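Local coordinates for protein GrgF (Penicillium sp. sh18, PDB 6LZH) that is a polyketide transferase of the alpha/beta hydrolase fold that takes part in the biosynthesis of the fungal polyketide gregatin A, at residues E155-D160 against T211-L216; P39-P44 against N80-R85; T121-A126 against L216-L221. All coordinates share one frame; numbering follows the deposited sequence.

Interaction 1. Residues E155-D160 against T211-L216; sequences ELAMHD and TYYKSL. With NA (sodium ion), chain D.
The ring of Tyr213 is the flat group of this contact, and Met158 and Ala157 both come at it obliquely. Rings of the second subunit crowd it as well: His92 of that chain meets it with planes nearly perpendicular, and Phe127 of that chain at about 60°. The contact is an apolar helix-helix packing, between helix 150-165 and helix 209-216. Both helices belong to the long excursion between strands 133-137 and 232-237, where many alpha/beta hydrolases carry their lid. The interface is small, 99 Å² in all, but its three touching residues are buried.

The methyl end of Met158 makes the closest approach. Its CE lies 3.6 Å from Tyr213 CE2, and the two side chains cross at about a right angle. The Met158 chain is bent about CB-CG (chi2 -53°) and again about CG-SD, which brings CE to the ring. Ala157 points its CB at the opposite helix and meets Tyr213 CB at 4.1 Å; these two residues have the nearest CA atoms across the contact. The phenol OH of Tyr213 is hydrogen-bonded to His92 NE2 of the second subunit, so the ring joins this helix pair to the dimer interface.

Away from the packed side, Tyr212 and Ser215 offer backbone carbonyls. Tyr212 O accepts both Leu216 N and Ser215 OG, from the same face of its plane, with Ser215 OG 2.9 Å from Tyr212 O. Ser215 O binds the sodium ion at 2.3 Å.

Interaction 2. Residues P39-P44 against N80-R85; sequences PGFNMP and NDIDAR
Asn42 and Asn80 make the tight part of this contact through one straight amide-amide hydrogen bond. Asn80 ND2 donates to Asn42 OD1 at 2.8 Å, with an N-H...O angle of 172°. The acceptor lies close to the amide plane of Asn80, but the donor is tilted 34° from the carbonyl plane of Asn42, and the two amides stand almost perpendicular. Asn42 CG lies anti to the backbone N (chi1 -158°), which swings the amide toward Asn80.

The apolar part is looser. Phe41 CE1 and Ile82 CG1 are 4.4 Å apart, and Ile82 comes to the ring obliquely. Ile82 CD1 is 3.9 Å from Asn42 OD1. On the partly exposed Asn80 side, water 4 donates to Asn42 O and accepts from Asn80 ND2, a second link.

Residues 40 to 43 form a type II turn after strand 32-38. The place of this loop is consistent with the oxyanion-hole loop of alpha/beta hydrolases. The side chain of Phe41 lies about 4 Å from that of Cys115, assigned as an active-site residue.

Asn42 ND2 is also bonded to Tyr175 OH and Arg206 O. A leucine in place of Asn42 would probably leave Asn80 ND2 without its direct acceptor and cost Tyr175 OH and Arg206 O their shared donor. This chemistry is consistent with a single orientation of the amide, its oxygen accepting and its nitrogen donating.

Interaction 3. Residues T121-A126 against L216-L221; sequences TLAAAA and LSWNIL. With NA (sodium ion), chain D.
The methyl of Ala123 is at the middle of this contact, touched by both Trp218 and Ile220. Its CB sits at the edge of the indole, in the plane of the ring, 3.4 Å from Trp218 CZ2. The neighbouring ring atom Trp218 CH2 is 3.7 Å from the same methyl. Ile220 comes in beside the indole and sets CD1 at 3.7 Å from Ala123 CB. That end methyl also reaches Leu122, where Leu122 CB is 4.3 Å from Ile220 CD1. Ile220 CG1 is anti to the backbone N (chi1 -171°), which carries CD1 over to the helix.

The next shell sets the indole. Trp218 NE1 is hydrogen-bonded to Asn119 OD1, one turn earlier on the helix that carries Ala123. Ala84 and Arg85 of helix 84-99 also pack on the ring, and so does Ser217 of the second subunit. At the backbone, Trp218 O binds the sodium ion at 2.2 Å, so the metal probably steadies the chain at the residue whose ring meets the helix. Three waters share that metal. The side chain of Ile220 also touches Ile141.

Outward again, helix 116-127 rests on strands 108-114 and 133-137 through Thr121, Leu122, Ala124 and Ala125. It follows Cys115, the assigned active-site cysteine, in a position that matches the helix after the nucleophile elbow of the alpha/beta hydrolase fold.

Interaction 2 lies nearest the centre of the chain, interaction 3 a little further out, and interaction 1 at the periphery, yet the touching residues are mostly buried in all three. Part of the cover at the periphery comes from the second subunit. Interactions 1 and 3 share Leu216 and the sodium site, to which each lends one carbonyl. Both are apolar across their segments, whereas interaction 2 adds an amide bond and a water. Segment 80-85 links the set. Ile82 N lies 3.0 Å from Thr211 OG1 of interaction 1, a probable hydrogen bond, and Ala84 CB packs 3.3 Å from Trp218 NE1 of interaction 3.

Interaction 1. Residues E155-D160 against T211-L216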
ATOM      1  N   GLU A 155      15.873  -3.780  -7.930  1.00 22.12           N
ATOM      2  CA  GLU A 155      16.927  -2.878  -8.400  1.00 21.15           C
ATOM      3  C   GLU A 155      16.457  -2.090  -9.620  1.00 20.62           C
ATOM      4  O   GLU A 155      16.716  -0.882  -9.728  1.00 20.26           O
ATOM      5  CB  GLU A 155      18.196  -3.678  -8.725  1.00 21.77           C
ATOM      6  CG  GLU A 155      19.467  -2.867  -8.860  1.00 29.39           C
ATOM      7  CD  GLU A 155      19.525  -2.056 -10.151  1.00 26.22           C
ATOM      8  OE1 GLU A 155      19.162  -2.579 -11.233  1.00 29.41           O
ATOM      9  OE2 GLU A 155      19.929  -0.889 -10.075  1.00 27.43           O
ATOM     10  N   LEU A 156      15.759  -2.759 -10.548  1.00 19.94           N
ATOM     11  CA  LEU A 156      15.175  -2.062 -11.695  1.00 20.25           C
ATOM     12  C   LEU A 156      14.185  -0.998 -11.250  1.00 17.50           C
ATOM     13  O   LEU A 156      14.095   0.076 -11.860  1.00 17.24           O
ATOM     14  CB  LEU A 156      14.467  -3.057 -12.621  1.00 17.36           C
ATOM     15  CG  LEU A 156      15.382  -4.100 -13.274  1.00 20.76           C
ATOM     16  CD1 LEU A 156      14.603  -5.009 -14.212  1.00 20.69           C
ATOM     17  CD2 LEU A 156      16.538  -3.401 -14.020  1.00 26.76           C
ATOM     18  N   ALA A 157      13.400  -1.296 -10.214  1.00 19.89           N
ATOM     19  CA  ALA A 157      12.458  -0.306  -9.706  1.00 17.00           C
ATOM     20  C   ALA A 157      13.183   0.913  -9.134  1.00 17.95           C
ATOM     21  O   ALA A 157      12.724   2.052  -9.307  1.00 18.47           O
ATOM     22  CB  ALA A 157      11.539  -0.948  -8.667  1.00 18.06           C
ATOM     23  N   MET A 158      14.316   0.709  -8.453  1.00 18.24           N
ATOM     24  CA  MET A 158      15.077   1.862  -7.963  1.00 19.93           C
ATOM     25  C   MET A 158      15.674   2.648  -9.119  1.00 17.45           C
ATOM     26  O   MET A 158      15.664   3.883  -9.108  1.00 15.99           O
ATOM     27  CB  MET A 158      16.193   1.436  -7.000  1.00 21.91           C
ATOM     28  CG  MET A 158      15.737   0.821  -5.656  1.00 19.07           C
ATOM     29  SD  MET A 158      14.544   1.809  -4.714  1.00 19.73           S
ATOM     30  CE  MET A 158      12.989   1.026  -5.169  1.00 18.48           C
ATOM     31  N   HIS A 159      16.191   1.952 -10.131  1.00 18.44           N
ATOM     32  CA  HIS A 159      16.723   2.660 -11.293  1.00 20.03           C
ATOM     33  C   HIS A 159      15.616   3.399 -12.041  1.00 18.86           C
ATOM     34  O   HIS A 159      15.823   4.514 -12.536  1.00 19.34           O
ATOM     35  CB  HIS A 159      17.436   1.684 -12.221  1.00 17.78           C
ATOM     36  CG  HIS A 159      18.017   2.324 -13.444  1.00 21.88           C
ATOM     37  ND1 HIS A 159      17.397   2.278 -14.676  1.00 26.57           N
ATOM     38  CD2 HIS A 159      19.155   3.030 -13.624  1.00 24.83           C
ATOM     39  CE1 HIS A 159      18.134   2.921 -15.563  1.00 22.87           C
ATOM     40  NE2 HIS A 159      19.211   3.381 -14.952  1.00 29.04           N
ATOM     41  N   ASP A 160      14.430   2.797 -12.116  1.00 18.10           N
ATOM     42  CA  ASP A 160      13.308   3.419 -12.809  1.00 16.24           C
ATOM     43  C   ASP A 160      12.902   4.738 -12.150  1.00 18.07           C
ATOM     44  O   ASP A 160      12.686   5.749 -12.839  1.00 14.99           O
ATOM     45  CB  ASP A 160      12.131   2.442 -12.849  1.00 18.05           C
ATOM     46  CG  ASP A 160      10.936   3.002 -13.590  1.00 18.43           C
ATOM     47  OD1 ASP A 160      11.109   3.462 -14.739  1.00 18.63           O
ATOM     48  OD2 ASP A 160       9.831   3.005 -13.005  1.00 19.12           O
ATOM     49  N   THR A 211       5.090  -2.087 -10.904  1.00 17.78           N
ATOM     50  CA  THR A 211       4.032  -3.021 -10.539  1.00 21.31           C
ATOM     51  C   THR A 211       4.534  -4.044  -9.525  1.00 21.95           C
ATOM     52  O   THR A 211       3.865  -4.313  -8.523  1.00 19.69           O
ATOM     53  CB  THR A 211       3.497  -3.724 -11.791  1.00 22.45           C
ATOM     54  OG1 THR A 211       2.845  -2.767 -12.649  1.00 17.83           O
ATOM     55  CG2 THR A 211       2.516  -4.829 -11.404  1.00 21.08           C
ATOM     56  N   TYR A 212       5.732  -4.590  -9.745  1.00 21.35           N
ATOM     57  CA  TYR A 212       6.265  -5.601  -8.832  1.00 21.87           C
ATOM     58  C   TYR A 212       6.634  -4.991  -7.478  1.00 24.56           C
ATOM     59  O   TYR A 212       6.390  -5.604  -6.431  1.00 25.19           O
ATOM     60  CB  TYR A 212       7.472  -6.301  -9.464  1.00 26.77           C
ATOM     61  CG  TYR A 212       7.971  -7.476  -8.631  1.00 30.12           C
ATOM     62  CD1 TYR A 212       7.415  -8.745  -8.774  1.00 33.03           C
ATOM     63  CD2 TYR A 212       8.976  -7.307  -7.681  1.00 30.38           C
ATOM     64  CE1 TYR A 212       7.857  -9.824  -8.001  1.00 32.76           C
ATOM     65  CE2 TYR A 212       9.420  -8.378  -6.901  1.00 30.95           C
ATOM     66  CZ  TYR A 212       8.857  -9.631  -7.067  1.00 37.38           C
ATOM     67  OH  TYR A 212       9.298 -10.693  -6.302  1.00 36.67           O
ATOM     68  N   TYR A 213       7.210  -3.780  -7.484  1.00 19.61           N
ATOM     69  CA  TYR A 213       7.496  -3.059  -6.241  1.00 22.58           C
ATOM     70  C   TYR A 213       6.245  -2.910  -5.374  1.00 22.42           C
ATOM     71  O   TYR A 213       6.259  -3.225  -4.179  1.00 20.81           O
ATOM     72  CB  TYR A 213       8.086  -1.676  -6.568  1.00 16.48           C
ATOM     73  CG  TYR A 213       8.339  -0.792  -5.349  1.00 19.85           C
ATOM     74  CD1 TYR A 213       7.321  -0.010  -4.791  1.00 20.90           C
ATOM     75  CD2 TYR A 213       9.596  -0.741  -4.755  1.00 19.26           C
ATOM     76  CE1 TYR A 213       7.557   0.795  -3.675  1.00 21.16           C
ATOM     77  CE2 TYR A 213       9.836   0.058  -3.635  1.00 19.15           C
ATOM     78  CZ  TYR A 213       8.816   0.826  -3.104  1.00 19.20           C
ATOM     79  OH  TYR A 213       9.062   1.634  -2.006  1.00 19.81           O
ATOM     80  N   LYS A 214       5.156  -2.402  -5.948  1.00 21.81           N
ATOM     81  CA  LYS A 214       3.958  -2.187  -5.139  1.00 20.35           C
ATOM     82  C   LYS A 214       3.326  -3.496  -4.670  1.00 22.35           C
ATOM     83  O   LYS A 214       2.741  -3.538  -3.579  1.00 27.19           O
ATOM     84  CB  LYS A 214       2.948  -1.360  -5.925  1.00 22.72           C
ATOM     85  CG  LYS A 214       3.339   0.106  -6.042  1.00 20.41           C
ATOM     86  CD  LYS A 214       2.194   0.945  -6.588  1.00 26.10           C
ATOM     87  CE  LYS A 214       2.640   2.373  -6.917  1.00 30.09           C
ATOM     88  NZ  LYS A 214       3.391   2.448  -8.215  1.00 31.89           N
ATOM     89  N   SER A 215       3.417  -4.573  -5.460  1.00 22.21           N
ATOM     90  CA  SER A 215       2.794  -5.811  -5.014  1.00 27.93           C
ATOM     91  C   SER A 215       3.517  -6.420  -3.820  1.00 26.26           C
ATOM     92  O   SER A 215       2.882  -7.127  -3.035  1.00 24.88           O
ATOM     93  CB  SER A 215       2.697  -6.829  -6.160  1.00 25.27           C
ATOM     94  OG  SER A 215       3.963  -7.146  -6.706  1.00 38.39           O
ATOM     95  N   LEU A 216       4.813  -6.147  -3.637  1.00 23.80           N
ATOM     96  CA  LEU A 216       5.499  -6.720  -2.482  1.00 22.95           C
ATOM     97  C   LEU A 216       4.917  -6.205  -1.176  1.00 25.49           C
ATOM     98  O   LEU A 216       4.983  -6.904  -0.159  1.00 23.85           O
ATOM     99  CB  LEU A 216       6.997  -6.423  -2.515  1.00 27.47           C
ATOM    100  CG  LEU A 216       7.897  -7.196  -3.476  1.00 35.45           C
ATOM    101  CD1 LEU A 216       9.344  -6.817  -3.180  1.00 29.76           C
ATOM    102  CD2 LEU A 216       7.695  -8.724  -3.393  1.00 31.13           C
TER
HETATM  103 NA    NA D 302       1.779  -9.175  -2.854  1.00 19.14          NA
HETATM  104  O   HOH W   1       3.171  -9.483  -0.908  1.00 35.27           O
HETATM  105  O   HOH W   2       1.262 -11.643  -2.242  1.00 36.02           O
HETATM  106  O   HOH W   3       0.077  -9.328  -4.646  1.00 29.02           O

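Interaction 2. Residues P39-P44 against N80-R85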
ATOM      1  N   PRO A  39     -11.732  -6.320 -14.169  1.00 16.20           N
ATOM      2  CA  PRO A  39     -11.170  -7.318 -15.087  1.00 14.71           C
ATOM      3  C   PRO A  39      -9.864  -7.913 -14.586  1.00 15.77           C
ATOM      4  O   PRO A  39      -9.370  -7.535 -13.514  1.00 17.07           O
ATOM      5  CB  PRO A  39     -10.963  -6.512 -16.382  1.00 16.16           C
ATOM      6  CG  PRO A  39     -10.658  -5.123 -15.886  1.00 17.93           C
ATOM      7  CD  PRO A  39     -11.453  -4.936 -14.604  1.00 16.32           C
ATOM      8  N   GLY A  40      -9.288  -8.826 -15.370  1.00 20.13           N
ATOM      9  CA  GLY A  40      -8.103  -9.552 -14.958  1.00 19.62           C
ATOM     10  C   GLY A  40      -6.831  -8.722 -15.048  1.00 19.09           C
ATOM     11  O   GLY A  40      -6.837  -7.519 -15.322  1.00 19.28           O
ATOM     12  N   PHE A  41      -5.716  -9.403 -14.810  1.00 19.16           N
ATOM     13  CA  PHE A  41      -4.428  -8.735 -14.632  1.00 20.87           C
ATOM     14  C   PHE A  41      -4.006  -7.981 -15.885  1.00 20.11           C
ATOM     15  O   PHE A  41      -3.865  -8.569 -16.961  1.00 18.51           O
ATOM     16  CB  PHE A  41      -3.368  -9.767 -14.266  1.00 22.37           C
ATOM     17  CG  PHE A  41      -2.004  -9.185 -14.082  1.00 25.22           C
ATOM     18  CD1 PHE A  41      -1.656  -8.587 -12.874  1.00 22.45           C
ATOM     19  CD2 PHE A  41      -1.064  -9.238 -15.107  1.00 25.08           C
ATOM     20  CE1 PHE A  41      -0.400  -8.048 -12.686  1.00 23.70           C
ATOM     21  CE2 PHE A  41       0.205  -8.693 -14.928  1.00 25.04           C
ATOM     22  CZ  PHE A  41       0.535  -8.098 -13.706  1.00 28.20           C
ATOM     23  N   ASN A  42      -3.782  -6.678 -15.737  1.00 21.46           N
ATOM     24  CA  ASN A  42      -3.283  -5.828 -16.808  1.00 17.15           C
ATOM     25  C   ASN A  42      -4.217  -5.812 -18.010  1.00 24.14           C
ATOM     26  O   ASN A  42      -3.779  -5.536 -19.127  1.00 20.86           O
ATOM     27  CB  ASN A  42      -1.871  -6.254 -17.245  1.00 21.19           C
ATOM     28  CG  ASN A  42      -1.115  -5.127 -17.936  1.00 23.13           C
ATOM     29  OD1 ASN A  42      -1.331  -3.958 -17.636  1.00 21.74           O
ATOM     30  ND2 ASN A  42      -0.250  -5.479 -18.883  1.00 24.79           N
ATOM     31  N   MET A  43      -5.516  -6.106 -17.799  1.00 19.82           N
ATOM     32  CA  MET A  43      -6.460  -6.200 -18.901  1.00 23.06           C
ATOM     33  C   MET A  43      -7.489  -5.067 -18.849  1.00 21.89           C
ATOM     34  O   MET A  43      -7.872  -4.609 -17.766  1.00 20.36           O
ATOM     35  CB  MET A  43      -7.200  -7.544 -18.873  1.00 19.86           C
ATOM     36  CG  MET A  43      -6.332  -8.741 -19.295  1.00 26.44           C
ATOM     37  SD  MET A  43      -5.627  -8.499 -20.960  1.00 34.50           S
ATOM     38  CE  MET A  43      -7.080  -8.705 -22.002  1.00 34.55           C
ATOM     39  N   PRO A  44      -7.950  -4.599 -20.004  1.00 22.12           N
ATOM     40  CA  PRO A  44      -9.069  -3.656 -20.046  1.00 22.22           C
ATOM     41  C   PRO A  44     -10.394  -4.397 -19.860  1.00 21.56           C
ATOM     42  O   PRO A  44     -10.447  -5.618 -19.751  1.00 18.26           O
ATOM     43  CB  PRO A  44      -8.955  -3.050 -21.447  1.00 25.05           C
ATOM     44  CG  PRO A  44      -8.442  -4.195 -22.274  1.00 26.56           C
ATOM     45  CD  PRO A  44      -7.476  -4.948 -21.359  1.00 25.19           C
ATOM     46  N   ASN A  80      -0.386   0.754 -17.867  1.00 18.81           N
ATOM     47  CA  ASN A  80      -0.032  -0.632 -17.557  1.00 19.44           C
ATOM     48  C   ASN A  80       0.866  -0.686 -16.331  1.00 21.58           C
ATOM     49  O   ASN A  80       1.938  -1.299 -16.323  1.00 23.55           O
ATOM     50  CB  ASN A  80       0.639  -1.289 -18.758  1.00 19.51           C
ATOM     51  CG  ASN A  80      -0.260  -1.336 -19.942  1.00 28.42           C
ATOM     52  OD1 ASN A  80      -0.089  -0.595 -20.918  1.00 26.78           O
ATOM     53  ND2 ASN A  80      -1.267  -2.176 -19.846  1.00 20.12           N
ATOM     54  N   ASP A  81       0.432   0.030 -15.305  1.00 19.83           N
ATOM     55  CA  ASP A  81       1.177   0.250 -14.072  1.00 21.44           C
ATOM     56  C   ASP A  81       0.176  -0.065 -12.960  1.00 20.60           C
ATOM     57  O   ASP A  81      -0.741   0.719 -12.699  1.00 23.45           O
ATOM     58  CB  ASP A  81       1.694   1.689 -14.026  1.00 22.31           C
ATOM     59  CG  ASP A  81       2.377   2.019 -12.728  1.00 25.16           C
ATOM     60  OD1 ASP A  81       3.232   1.218 -12.306  1.00 25.30           O
ATOM     61  OD2 ASP A  81       2.038   3.066 -12.133  1.00 28.06           O
ATOM     62  N   ILE A  82       0.315  -1.233 -12.345  1.00 19.32           N
ATOM     63  CA  ILE A  82      -0.760  -1.850 -11.576  1.00 20.91           C
ATOM     64  C   ILE A  82      -0.539  -1.536 -10.104  1.00 25.40           C
ATOM     65  O   ILE A  82       0.590  -1.616  -9.607  1.00 20.33           O
ATOM     66  CB  ILE A  82      -0.822  -3.374 -11.805  1.00 23.10           C
ATOM     67  CG1 ILE A  82      -1.167  -3.753 -13.260  1.00 22.79           C
ATOM     68  CG2 ILE A  82      -1.799  -4.030 -10.850  1.00 23.18           C
ATOM     69  CD1 ILE A  82      -1.995  -2.755 -14.024  1.00 27.33           C
ATOM     70  N   ASP A  83      -1.612  -1.154  -9.414  1.00 19.85           N
ATOM     71  CA  ASP A  83      -1.543  -0.766  -8.006  1.00 21.39           C
ATOM     72  C   ASP A  83      -2.830  -1.258  -7.354  1.00 19.23           C
ATOM     73  O   ASP A  83      -3.872  -0.611  -7.482  1.00 16.48           O
ATOM     74  CB  ASP A  83      -1.379   0.748  -7.866  1.00 20.50           C
ATOM     75  CG  ASP A  83      -1.136   1.181  -6.427  1.00 23.99           C
ATOM     76  OD1 ASP A  83      -1.301   0.342  -5.514  1.00 21.68           O
ATOM     77  OD2 ASP A  83      -0.780   2.360  -6.218  1.00 25.36           O
ATOM     78  N   ALA A  84      -2.762  -2.414  -6.682  1.00 15.98           N
ATOM     79  CA  ALA A  84      -3.970  -2.992  -6.103  1.00 18.25           C
ATOM     80  C   ALA A  84      -4.596  -2.054  -5.084  1.00 17.63           C
ATOM     81  O   ALA A  84      -5.815  -1.865  -5.074  1.00 15.20           O
ATOM     82  CB  ALA A  84      -3.662  -4.341  -5.449  1.00 20.31           C
ATOM     83  N   ARG A  85      -3.775  -1.469  -4.198  1.00 16.66           N
ATOM     84  CA  ARG A  85      -4.321  -0.557  -3.202  1.00 17.61           C
ATOM     85  C   ARG A  85      -5.084   0.587  -3.860  1.00 14.17           C
ATOM     86  O   ARG A  85      -6.213   0.902  -3.466  1.00 14.24           O
ATOM     87  CB  ARG A  85      -3.209  -0.003  -2.315  1.00 18.47           C
ATOM     88  CG  ARG A  85      -3.759   0.857  -1.213  1.00 22.89           C
ATOM     89  CD  ARG A  85      -2.613   1.478  -0.404  1.00 28.14           C
ATOM     90  NE  ARG A  85      -2.193   2.739  -1.000  1.00 25.08           N
ATOM     91  CZ  ARG A  85      -1.292   3.550  -0.457  1.00 28.68           C
ATOM     92  NH1 ARG A  85      -0.717   3.218   0.688  1.00 22.08           N
ATOM     93  NH2 ARG A  85      -0.969   4.689  -1.060  1.00 26.35           N
TER
HETATM   94  O   HOH W   4      -3.768  -3.466 -21.244  1.00 30.25           O

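Interaction 3. Residues T121-A126 against L216-L221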
ATOM      1  N   THR A 121     -11.340  -6.636  -5.754  1.00 15.74           N
ATOM      2  CA  THR A 121     -12.721  -6.725  -5.268  1.00 13.70           C
ATOM      3  C   THR A 121     -12.770  -7.124  -3.791  1.00 14.52           C
ATOM      4  O   THR A 121     -13.480  -6.501  -2.991  1.00 13.04           O
ATOM      5  CB  THR A 121     -13.507  -7.723  -6.139  1.00 13.37           C
ATOM      6  OG1 THR A 121     -13.757  -7.148  -7.433  1.00 14.92           O
ATOM      7  CG2 THR A 121     -14.879  -8.090  -5.509  1.00 14.43           C
ATOM      8  N   LEU A 122     -12.040  -8.181  -3.409  1.00 12.71           N
ATOM      9  CA  LEU A 122     -12.030  -8.593  -2.007  1.00 13.85           C
ATOM     10  C   LEU A 122     -11.465  -7.494  -1.104  1.00 14.72           C
ATOM     11  O   LEU A 122     -11.956  -7.275   0.013  1.00 14.76           O
ATOM     12  CB  LEU A 122     -11.222  -9.885  -1.851  1.00 14.11           C
ATOM     13  CG  LEU A 122     -11.842 -11.102  -2.549  1.00 15.47           C
ATOM     14  CD1 LEU A 122     -10.864 -12.250  -2.661  1.00 13.81           C
ATOM     15  CD2 LEU A 122     -13.152 -11.542  -1.873  1.00 12.30           C
ATOM     16  N   ALA A 123     -10.415  -6.808  -1.556  1.00 16.20           N
ATOM     17  CA  ALA A 123      -9.831  -5.758  -0.723  1.00 15.75           C
ATOM     18  C   ALA A 123     -10.803  -4.600  -0.555  1.00 14.61           C
ATOM     19  O   ALA A 123     -10.931  -4.039   0.537  1.00 16.98           O
ATOM     20  CB  ALA A 123      -8.517  -5.268  -1.341  1.00 18.32           C
ATOM     21  N   ALA A 124     -11.483  -4.214  -1.631  1.00 14.78           N
ATOM     22  CA  ALA A 124     -12.456  -3.129  -1.515  1.00 16.89           C
ATOM     23  C   ALA A 124     -13.593  -3.521  -0.578  1.00 18.59           C
ATOM     24  O   ALA A 124     -14.054  -2.702   0.230  1.00 16.77           O
ATOM     25  CB  ALA A 124     -12.987  -2.746  -2.898  1.00 16.44           C
ATOM     26  N   ALA A 125     -14.041  -4.787  -0.647  1.00 15.68           N
ATOM     27  CA  ALA A 125     -15.079  -5.252   0.274  1.00 16.19           C
ATOM     28  C   ALA A 125     -14.578  -5.272   1.713  1.00 16.63           C
ATOM     29  O   ALA A 125     -15.377  -5.171   2.652  1.00 18.97           O
ATOM     30  CB  ALA A 125     -15.549  -6.651  -0.123  1.00 16.06           C
ATOM     31  N   ALA A 126     -13.269  -5.418   1.901  1.00 14.89           N
ATOM     32  CA  ALA A 126     -12.714  -5.397   3.253  1.00 19.40           C
ATOM     33  C   ALA A 126     -12.912  -4.040   3.912  1.00 18.69           C
ATOM     34  O   ALA A 126     -13.024  -3.952   5.137  1.00 18.76           O
ATOM     35  CB  ALA A 126     -11.220  -5.745   3.205  1.00 19.75           C
ATOM     36  N   LEU A 216       4.813  -6.147  -3.637  1.00 23.80           N
ATOM     37  CA  LEU A 216       5.499  -6.720  -2.482  1.00 22.95           C
ATOM     38  C   LEU A 216       4.917  -6.205  -1.176  1.00 25.49           C
ATOM     39  O   LEU A 216       4.983  -6.904  -0.159  1.00 23.85           O
ATOM     40  CB  LEU A 216       6.997  -6.423  -2.515  1.00 27.47           C
ATOM     41  CG  LEU A 216       7.897  -7.196  -3.476  1.00 35.45           C
ATOM     42  CD1 LEU A 216       9.344  -6.817  -3.180  1.00 29.76           C
ATOM     43  CD2 LEU A 216       7.695  -8.724  -3.393  1.00 31.13           C
ATOM     44  N   SER A 217       4.335  -5.001  -1.186  1.00 17.75           N
ATOM     45  CA  SER A 217       3.731  -4.425   0.010  1.00 22.26           C
ATOM     46  C   SER A 217       2.239  -4.693   0.099  1.00 24.08           C
ATOM     47  O   SER A 217       1.576  -4.165   1.003  1.00 23.12           O
ATOM     48  CB  SER A 217       3.966  -2.916   0.071  1.00 28.62           C
ATOM     49  OG  SER A 217       3.519  -2.278  -1.126  1.00 30.87           O
ATOM     50  N   TRP A 218       1.697  -5.474  -0.828  1.00 22.33           N
ATOM     51  CA  TRP A 218       0.271  -5.761  -0.897  1.00 21.11           C
ATOM     52  C   TRP A 218       0.083  -7.251  -0.648  1.00 23.66           C
ATOM     53  O   TRP A 218       0.580  -8.081  -1.414  1.00 24.81           O
ATOM     54  CB  TRP A 218      -0.294  -5.350  -2.258  1.00 22.78           C
ATOM     55  CG  TRP A 218      -1.764  -5.547  -2.368  1.00 22.38           C
ATOM     56  CD1 TRP A 218      -2.405  -6.582  -2.987  1.00 21.82           C
ATOM     57  CD2 TRP A 218      -2.787  -4.696  -1.836  1.00 23.59           C
ATOM     58  NE1 TRP A 218      -3.774  -6.428  -2.873  1.00 24.52           N
ATOM     59  CE2 TRP A 218      -4.033  -5.273  -2.180  1.00 25.46           C
ATOM     60  CE3 TRP A 218      -2.775  -3.494  -1.117  1.00 21.91           C
ATOM     61  CZ2 TRP A 218      -5.251  -4.691  -1.826  1.00 25.06           C
ATOM     62  CZ3 TRP A 218      -3.993  -2.918  -0.756  1.00 23.14           C
ATOM     63  CH2 TRP A 218      -5.215  -3.514  -1.122  1.00 23.86           C
ATOM     64  N   ASN A 219      -0.614  -7.588   0.430  1.00 23.49           N
ATOM     65  CA  ASN A 219      -0.873  -8.980   0.789  1.00 21.91           C
ATOM     66  C   ASN A 219      -2.348  -9.074   1.141  1.00 21.09           C
ATOM     67  O   ASN A 219      -2.743  -8.705   2.250  1.00 21.44           O
ATOM     68  CB  ASN A 219       0.008  -9.440   1.945  1.00 23.82           C
ATOM     69  CG  ASN A 219      -0.246 -10.887   2.318  1.00 32.34           C
ATOM     70  OD1 ASN A 219      -1.071 -11.571   1.690  1.00 28.52           O
ATOM     71  ND2 ASN A 219       0.462 -11.367   3.340  1.00 28.40           N
ATOM     72  N   ILE A 220      -3.149  -9.551   0.180  1.00 19.31           N
ATOM     73  CA  ILE A 220      -4.594  -9.648   0.353  1.00 19.12           C
ATOM     74  C   ILE A 220      -4.943 -10.497   1.574  1.00 21.20           C
ATOM     75  O   ILE A 220      -5.955 -10.255   2.238  1.00 21.12           O
ATOM     76  CB  ILE A 220      -5.227 -10.197  -0.951  1.00 19.72           C
ATOM     77  CG1 ILE A 220      -6.743 -10.105  -0.906  1.00 22.45           C
ATOM     78  CG2 ILE A 220      -4.764 -11.610  -1.261  1.00 22.18           C
ATOM     79  CD1 ILE A 220      -7.229  -8.684  -0.667  1.00 21.79           C
ATOM     80  N   LEU A 221      -4.114 -11.490   1.896  1.00 21.73           N
ATOM     81  CA  LEU A 221      -4.373 -12.318   3.071  1.00 26.04           C
ATOM     82  C   LEU A 221      -4.417 -11.500   4.354  1.00 26.10           C
ATOM     83  O   LEU A 221      -5.012 -11.946   5.339  1.00 32.03           O
ATOM     84  CB  LEU A 221      -3.312 -13.415   3.204  1.00 24.80           C
ATOM     85  CG  LEU A 221      -3.216 -14.477   2.108  1.00 29.55           C
ATOM     86  CD1 LEU A 221      -2.241 -15.573   2.503  1.00 35.37           C
ATOM     87  CD2 LEU A 221      -4.566 -15.071   1.799  1.00 27.69           C
TER
HETATM   88 NA    NA D 302       1.779  -9.175  -2.854  1.00 19.14          NA
HETATM   89  O   HOH W   1       3.171  -9.483  -0.908  1.00 35.27           O
HETATM   90  O   HOH W   2       1.262 -11.643  -2.242  1.00 36.02           O
HETATM   91  O   HOH W   3       0.077  -9.328  -4.646  1.00 29.02           O